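Local coordinates for protein polyprenyl synthetase (Nonlabens dokdonensis, PDB 6KD7) that probably joins isoprenoid diphosphates into geranylgeranyl pyrophosphate as a magnesium-dependent prenyltransferase of the all-helical FPP/GGPP synthase family, at residues 24-36 and 97-110. Residues are numbered along the deposited sequence; the frame is centred on the assembly and turned at random.
Sequences PAGLYDPVHYILD and KWDVNTGILTGDAM
Trp98 lies flat over Pro30: Pro30 CG sits above the centre of the six-membered ring of Trp98, 3.8 Å from its centroid, in a CH-pi contact. Lys97 CG lies over the opposite face, near the rim. The indole also turns an edge to the face of Tyr33, a T-shaped pair with planes at 84°. CG of Tyr33 is anti to the backbone N (chi1 178°), which puts the ring under Lys97 CD and against the indole edge. Lys97 CD is 3.5 Å from Tyr33 CE1. The Tyr33 hydroxyl hydrogen-bonds to the backbone O of Glu92. With an alanine here instead of Tyr33, the indole edge and the lysine methylenes would probably lose their aromatic partner, and Glu92 O this hydrogen bond. One water links Trp98 NE1 to Asp29 OD2.

Further along, Thr106 is a knob among Gly26, Leu27, Pro30 and Val31. Its OG1 donates to Leu27 O at 2.8 Å, slightly out of the carbonyl plane. Its methyl CG2 meets Val31 CG2 at 3.5 Å. A second water bridges Gly26 O and Thr102 OG1. Leu27 CD1 reaches Leu105 CG at 3.7 Å and also touches Ala109. The Met110 chain bends at its last torsion, about CG-SD, and its CE lies 3.9 Å from Ile34 CG2. Leu77 of helix 58-82 touches both Ile34 and Met110. Leu105 packs on Gln145 of the second subunit. The axes of helices 25-35 and 100-110 pass 8.9 Å apart at 76°, a steep crossing in which Thr106 is the one knob, within the all-alpha prenyl synthase fold.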
loop_
_atom_site.group_PDB
_atom_site.type_symbol
_atom_site.label_atom_id
_atom_site.label_comp_id
_atom_site.label_asym_id
_atom_site.label_seq_id
_atom_site.Cartn_x
_atom_site.Cartn_y
_atom_site.Cartn_z
ATOM N N PRO A 24 -6.579 -32.826 -7.463
ATOM C CA PRO A 24 -6.683 -32.061 -6.214
ATOM C C PRO A 24 -7.754 -30.959 -6.241
ATOM O O PRO A 24 -7.864 -30.289 -7.216
ATOM C CB PRO A 24 -5.286 -31.465 -6.045
ATOM C CG PRO A 24 -4.816 -31.273 -7.449
ATOM C CD PRO A 24 -5.400 -32.433 -8.218
ATOM N N ALA A 25 -8.448 -30.785 -5.121
ATOM C CA ALA A 25 -9.577 -29.840 -5.002
ATOM C C ALA A 25 -9.124 -28.415 -5.323
ATOM O O ALA A 25 -9.885 -27.724 -5.964
ATOM C CB ALA A 25 -10.163 -29.932 -3.621
ATOM N N GLY A 26 -7.921 -28.029 -4.902
ATOM C CA GLY A 26 -7.386 -26.673 -5.169
ATOM C C GLY A 26 -7.335 -26.340 -6.657
ATOM O O GLY A 26 -7.338 -25.126 -7.038
ATOM N N LEU A 27 -7.237 -27.369 -7.499
ATOM C CA LEU A 27 -7.248 -27.163 -8.959
ATOM C C LEU A 27 -8.683 -27.244 -9.512
ATOM O O LEU A 27 -9.038 -26.415 -10.383
ATOM C CB LEU A 27 -6.361 -28.237 -9.577
ATOM C CG LEU A 27 -6.194 -28.065 -11.072
ATOM C CD1 LEU A 27 -5.441 -26.764 -11.363
ATOM C CD2 LEU A 27 -5.472 -29.267 -11.680
ATOM N N TYR A 28 -9.465 -28.260 -9.126
ATOM C CA TYR A 28 -10.717 -28.619 -9.858
ATOM C C TYR A 28 -11.959 -28.000 -9.196
ATOM O O TYR A 28 -12.918 -27.732 -9.947
ATOM C CB TYR A 28 -10.840 -30.136 -10.024
ATOM C CG TYR A 28 -9.801 -30.737 -10.940
ATOM C CD1 TYR A 28 -9.784 -30.443 -12.299
ATOM C CD2 TYR A 28 -8.850 -31.627 -10.468
ATOM C CE1 TYR A 28 -8.863 -31.016 -13.163
ATOM C CE2 TYR A 28 -7.910 -32.194 -11.324
ATOM C CZ TYR A 28 -7.940 -31.916 -12.674
ATOM O OH TYR A 28 -6.995 -32.457 -13.488
ATOM N N ASP A 29 -11.943 -27.674 -7.901
ATOM C CA ASP A 29 -13.139 -27.040 -7.257
ATOM C C ASP A 29 -13.578 -25.805 -8.037
ATOM O O ASP A 29 -14.747 -25.668 -8.371
ATOM C CB ASP A 29 -12.894 -26.575 -5.823
ATOM C CG ASP A 29 -12.901 -27.673 -4.789
ATOM O OD1 ASP A 29 -13.240 -28.843 -5.147
ATOM O OD2 ASP A 29 -12.547 -27.337 -3.627
ATOM N N PRO A 30 -12.654 -24.905 -8.457
ATOM C CA PRO A 30 -13.044 -23.751 -9.235
ATOM C C PRO A 30 -13.591 -24.097 -10.616
ATOM O O PRO A 30 -14.318 -23.286 -11.175
ATOM C CB PRO A 30 -11.774 -22.887 -9.322
ATOM C CG PRO A 30 -10.847 -23.444 -8.302
ATOM C CD PRO A 30 -11.206 -24.920 -8.216
ATOM N N VAL A 31 -13.281 -25.268 -11.167
ATOM C CA VAL A 31 -13.859 -25.623 -12.490
ATOM C C VAL A 31 -15.360 -25.873 -12.286
ATOM O O VAL A 31 -16.169 -25.346 -13.060
ATOM C CB VAL A 31 -13.186 -26.859 -13.089
ATOM C CG1 VAL A 31 -13.873 -27.262 -14.397
ATOM C CG2 VAL A 31 -11.688 -26.651 -13.273
ATOM N N HIS A 32 -15.721 -26.678 -11.303
ATOM C CA HIS A 32 -17.156 -26.969 -10.999
ATOM C C HIS A 32 -17.905 -25.661 -10.656
ATOM O O HIS A 32 -19.032 -25.437 -11.153
ATOM C CB HIS A 32 -17.250 -28.032 -9.912
ATOM C CG HIS A 32 -16.641 -29.321 -10.354
ATOM N ND1 HIS A 32 -15.494 -29.855 -9.755
ATOM C CD2 HIS A 32 -16.925 -30.127 -11.391
ATOM C CE1 HIS A 32 -15.160 -30.958 -10.384
ATOM N NE2 HIS A 32 -16.003 -31.134 -11.383
ATOM N N TYR A 33 -17.251 -24.783 -9.891
ATOM C CA TYR A 33 -17.820 -23.489 -9.493
ATOM C C TYR A 33 -18.139 -22.670 -10.735
ATOM O O TYR A 33 -19.267 -22.208 -10.878
ATOM C CB TYR A 33 -16.872 -22.764 -8.552
ATOM C CG TYR A 33 -17.335 -21.397 -8.115
ATOM C CD1 TYR A 33 -18.164 -21.241 -7.016
ATOM C CD2 TYR A 33 -16.895 -20.262 -8.762
ATOM C CE1 TYR A 33 -18.554 -19.987 -6.575
ATOM C CE2 TYR A 33 -17.254 -19.002 -8.322
ATOM C CZ TYR A 33 -18.086 -18.854 -7.212
ATOM O OH TYR A 33 -18.439 -17.592 -6.810
ATOM N N ILE A 34 -17.178 -22.448 -11.630
ATOM C CA ILE A 34 -17.453 -21.512 -12.749
ATOM C C ILE A 34 -18.471 -22.138 -13.709
ATOM O O ILE A 34 -19.251 -21.370 -14.327
ATOM C CB ILE A 34 -16.176 -21.030 -13.457
ATOM C CG1 ILE A 34 -16.517 -19.827 -14.340
ATOM C CG2 ILE A 34 -15.496 -22.167 -14.217
ATOM C CD1 ILE A 34 -15.366 -18.945 -14.575
ATOM N N LEU A 35 -18.493 -23.464 -13.850
ATOM C CA LEU A 35 -19.457 -24.131 -14.777
ATOM C C LEU A 35 -20.859 -24.142 -14.180
ATOM O O LEU A 35 -21.759 -24.414 -14.924
ATOM C CB LEU A 35 -18.992 -25.551 -15.082
ATOM C CG LEU A 35 -17.709 -25.618 -15.910
ATOM C CD1 LEU A 35 -17.251 -27.053 -16.041
ATOM C CD2 LEU A 35 -17.915 -24.960 -17.275
ATOM N N ASP A 36 -21.013 -23.816 -12.900
ATOM C CA ASP A 36 -22.308 -23.828 -12.204
ATOM C C ASP A 36 -22.860 -22.413 -12.026
ATOM O O ASP A 36 -23.700 -22.262 -11.174
ATOM C CB ASP A 36 -22.138 -24.503 -10.848
ATOM C CG ASP A 36 -23.460 -24.899 -10.214
ATOM O OD1 ASP A 36 -24.433 -25.092 -10.946
ATOM O OD2 ASP A 36 -23.495 -24.991 -8.993
ATOM N N LYS A 97 -12.856 -15.480 -4.836
ATOM C CA LYS A 97 -13.260 -16.585 -3.934
ATOM C C LYS A 97 -12.025 -17.365 -3.480
ATOM O O LYS A 97 -11.950 -17.731 -2.319
ATOM C CB LYS A 97 -14.262 -17.494 -4.638
ATOM C CG LYS A 97 -14.688 -18.706 -3.837
ATOM C CD LYS A 97 -15.893 -19.385 -4.409
ATOM C CE LYS A 97 -16.221 -20.668 -3.692
ATOM N NZ LYS A 97 -16.613 -20.405 -2.294
ATOM N N TRP A 98 -11.104 -17.610 -4.401
ATOM C CA TRP A 98 -9.849 -18.319 -4.075
ATOM C C TRP A 98 -8.740 -17.272 -4.095
ATOM O O TRP A 98 -8.656 -16.503 -3.156
ATOM C CB TRP A 98 -9.594 -19.447 -5.079
ATOM C CG TRP A 98 -10.403 -20.676 -4.809
ATOM C CD1 TRP A 98 -10.080 -21.702 -3.976
ATOM C CD2 TRP A 98 -11.685 -21.003 -5.362
ATOM N NE1 TRP A 98 -11.067 -22.643 -3.977
ATOM C CE2 TRP A 98 -12.066 -22.240 -4.811
ATOM C CE3 TRP A 98 -12.551 -20.373 -6.259
ATOM C CZ2 TRP A 98 -13.266 -22.857 -5.137
ATOM C CZ3 TRP A 98 -13.740 -20.983 -6.572
ATOM C CH2 TRP A 98 -14.087 -22.210 -6.024
ATOM N N ASP A 99 -7.969 -17.243 -5.171
ATOM C CA ASP A 99 -6.862 -16.273 -5.333
ATOM C C ASP A 99 -6.481 -16.192 -6.814
ATOM O O ASP A 99 -6.963 -16.994 -7.596
ATOM C CB ASP A 99 -5.689 -16.583 -4.405
ATOM C CG ASP A 99 -5.164 -17.992 -4.571
ATOM O OD1 ASP A 99 -4.942 -18.388 -5.687
ATOM O OD2 ASP A 99 -5.008 -18.667 -3.575
ATOM N N VAL A 100 -5.633 -15.233 -7.153
ATOM C CA VAL A 100 -5.218 -15.022 -8.559
ATOM C C VAL A 100 -4.497 -16.263 -9.093
ATOM O O VAL A 100 -4.834 -16.686 -10.168
ATOM C CB VAL A 100 -4.341 -13.767 -8.662
ATOM C CG1 VAL A 100 -3.610 -13.686 -9.985
ATOM C CG2 VAL A 100 -5.140 -12.510 -8.399
ATOM N N ASN A 101 -3.613 -16.852 -8.302
ATOM C CA ASN A 101 -2.792 -18.004 -8.730
ATOM C C ASN A 101 -3.721 -19.189 -9.044
ATOM O O ASN A 101 -3.462 -19.914 -10.022
ATOM C CB ASN A 101 -1.734 -18.376 -7.692
ATOM C CG ASN A 101 -0.561 -17.425 -7.742
ATOM O OD1 ASN A 101 -0.508 -16.507 -8.558
ATOM N ND2 ASN A 101 0.379 -17.636 -6.854
ATOM N N THR A 102 -4.813 -19.336 -8.291
ATOM C CA THR A 102 -5.841 -20.358 -8.539
ATOM C C THR A 102 -6.488 -20.032 -9.872
ATOM O O THR A 102 -6.712 -20.920 -10.667
ATOM C CB THR A 102 -6.841 -20.438 -7.384
ATOM O OG1 THR A 102 -6.124 -20.846 -6.213
ATOM C CG2 THR A 102 -7.976 -21.379 -7.689
ATOM N N GLY A 103 -6.854 -18.794 -10.082
ATOM C CA GLY A 103 -7.471 -18.426 -11.365
ATOM C C GLY A 103 -6.535 -18.748 -12.528
ATOM O O GLY A 103 -7.024 -19.189 -13.576
ATOM N N ILE A 104 -5.240 -18.473 -12.395
ATOM C CA ILE A 104 -4.284 -18.648 -13.527
ATOM C C ILE A 104 -4.206 -20.156 -13.814
ATOM O O ILE A 104 -4.532 -20.583 -14.904
ATOM C CB ILE A 104 -2.910 -18.040 -13.219
ATOM C CG1 ILE A 104 -2.999 -16.503 -13.166
ATOM C CG2 ILE A 104 -1.896 -18.533 -14.252
ATOM C CD1 ILE A 104 -1.724 -15.854 -12.656
ATOM N N LEU A 105 -3.924 -20.942 -12.806
ATOM C CA LEU A 105 -3.630 -22.382 -12.956
ATOM C C LEU A 105 -4.904 -23.140 -13.323
ATOM O O LEU A 105 -4.828 -23.988 -14.229
ATOM C CB LEU A 105 -3.058 -22.906 -11.644
ATOM C CG LEU A 105 -2.669 -24.373 -11.683
ATOM C CD1 LEU A 105 -1.545 -24.576 -12.710
ATOM C CD2 LEU A 105 -2.215 -24.817 -10.317
ATOM N N THR A 106 -6.033 -22.881 -12.643
ATOM C CA THR A 106 -7.299 -23.575 -12.974
ATOM C C THR A 106 -7.686 -23.229 -14.403
ATOM O O THR A 106 -8.196 -24.111 -15.117
ATOM C CB THR A 106 -8.400 -23.263 -11.962
ATOM O OG1 THR A 106 -7.916 -23.881 -10.772
ATOM C CG2 THR A 106 -9.725 -23.840 -12.353
ATOM N N GLY A 107 -7.511 -21.991 -14.832
ATOM C CA GLY A 107 -7.897 -21.662 -16.216
ATOM C C GLY A 107 -7.051 -22.475 -17.213
ATOM O O GLY A 107 -7.570 -22.934 -18.263
ATOM N N ASP A 108 -5.747 -22.596 -16.933
ATOM C CA ASP A 108 -4.816 -23.399 -17.760
ATOM C C ASP A 108 -5.359 -24.839 -17.826
ATOM O O ASP A 108 -5.449 -25.359 -18.925
ATOM C CB ASP A 108 -3.403 -23.358 -17.203
ATOM C CG ASP A 108 -2.692 -22.013 -17.294
ATOM O OD1 ASP A 108 -3.208 -21.081 -18.014
ATOM O OD2 ASP A 108 -1.579 -21.908 -16.623
ATOM N N ALA A 109 -5.740 -25.429 -16.695
ATOM C CA ALA A 109 -6.233 -26.820 -16.608
ATOM C C ALA A 109 -7.520 -26.925 -17.449
ATOM O O ALA A 109 -7.663 -27.918 -18.182
ATOM C CB ALA A 109 -6.423 -27.277 -15.208
ATOM N N MET A 110 -8.352 -25.891 -17.478
ATOM C CA MET A 110 -9.637 -25.953 -18.209
ATOM C C MET A 110 -9.340 -25.942 -19.704
ATOM O O MET A 110 -10.039 -26.676 -20.433
ATOM C CB MET A 110 -10.592 -24.814 -17.819
ATOM C CG MET A 110 -11.151 -25.009 -16.405
ATOM S SD MET A 110 -12.274 -23.661 -15.950
ATOM C CE MET A 110 -13.594 -24.058 -17.081
HETATM O O HOH W 1 -5.625 -23.603 -9.104
HETATM O O HOH W 2 -6.624 -23.290 -5.257
HETATM O O HOH W 3 -10.919 -25.363 -2.431
#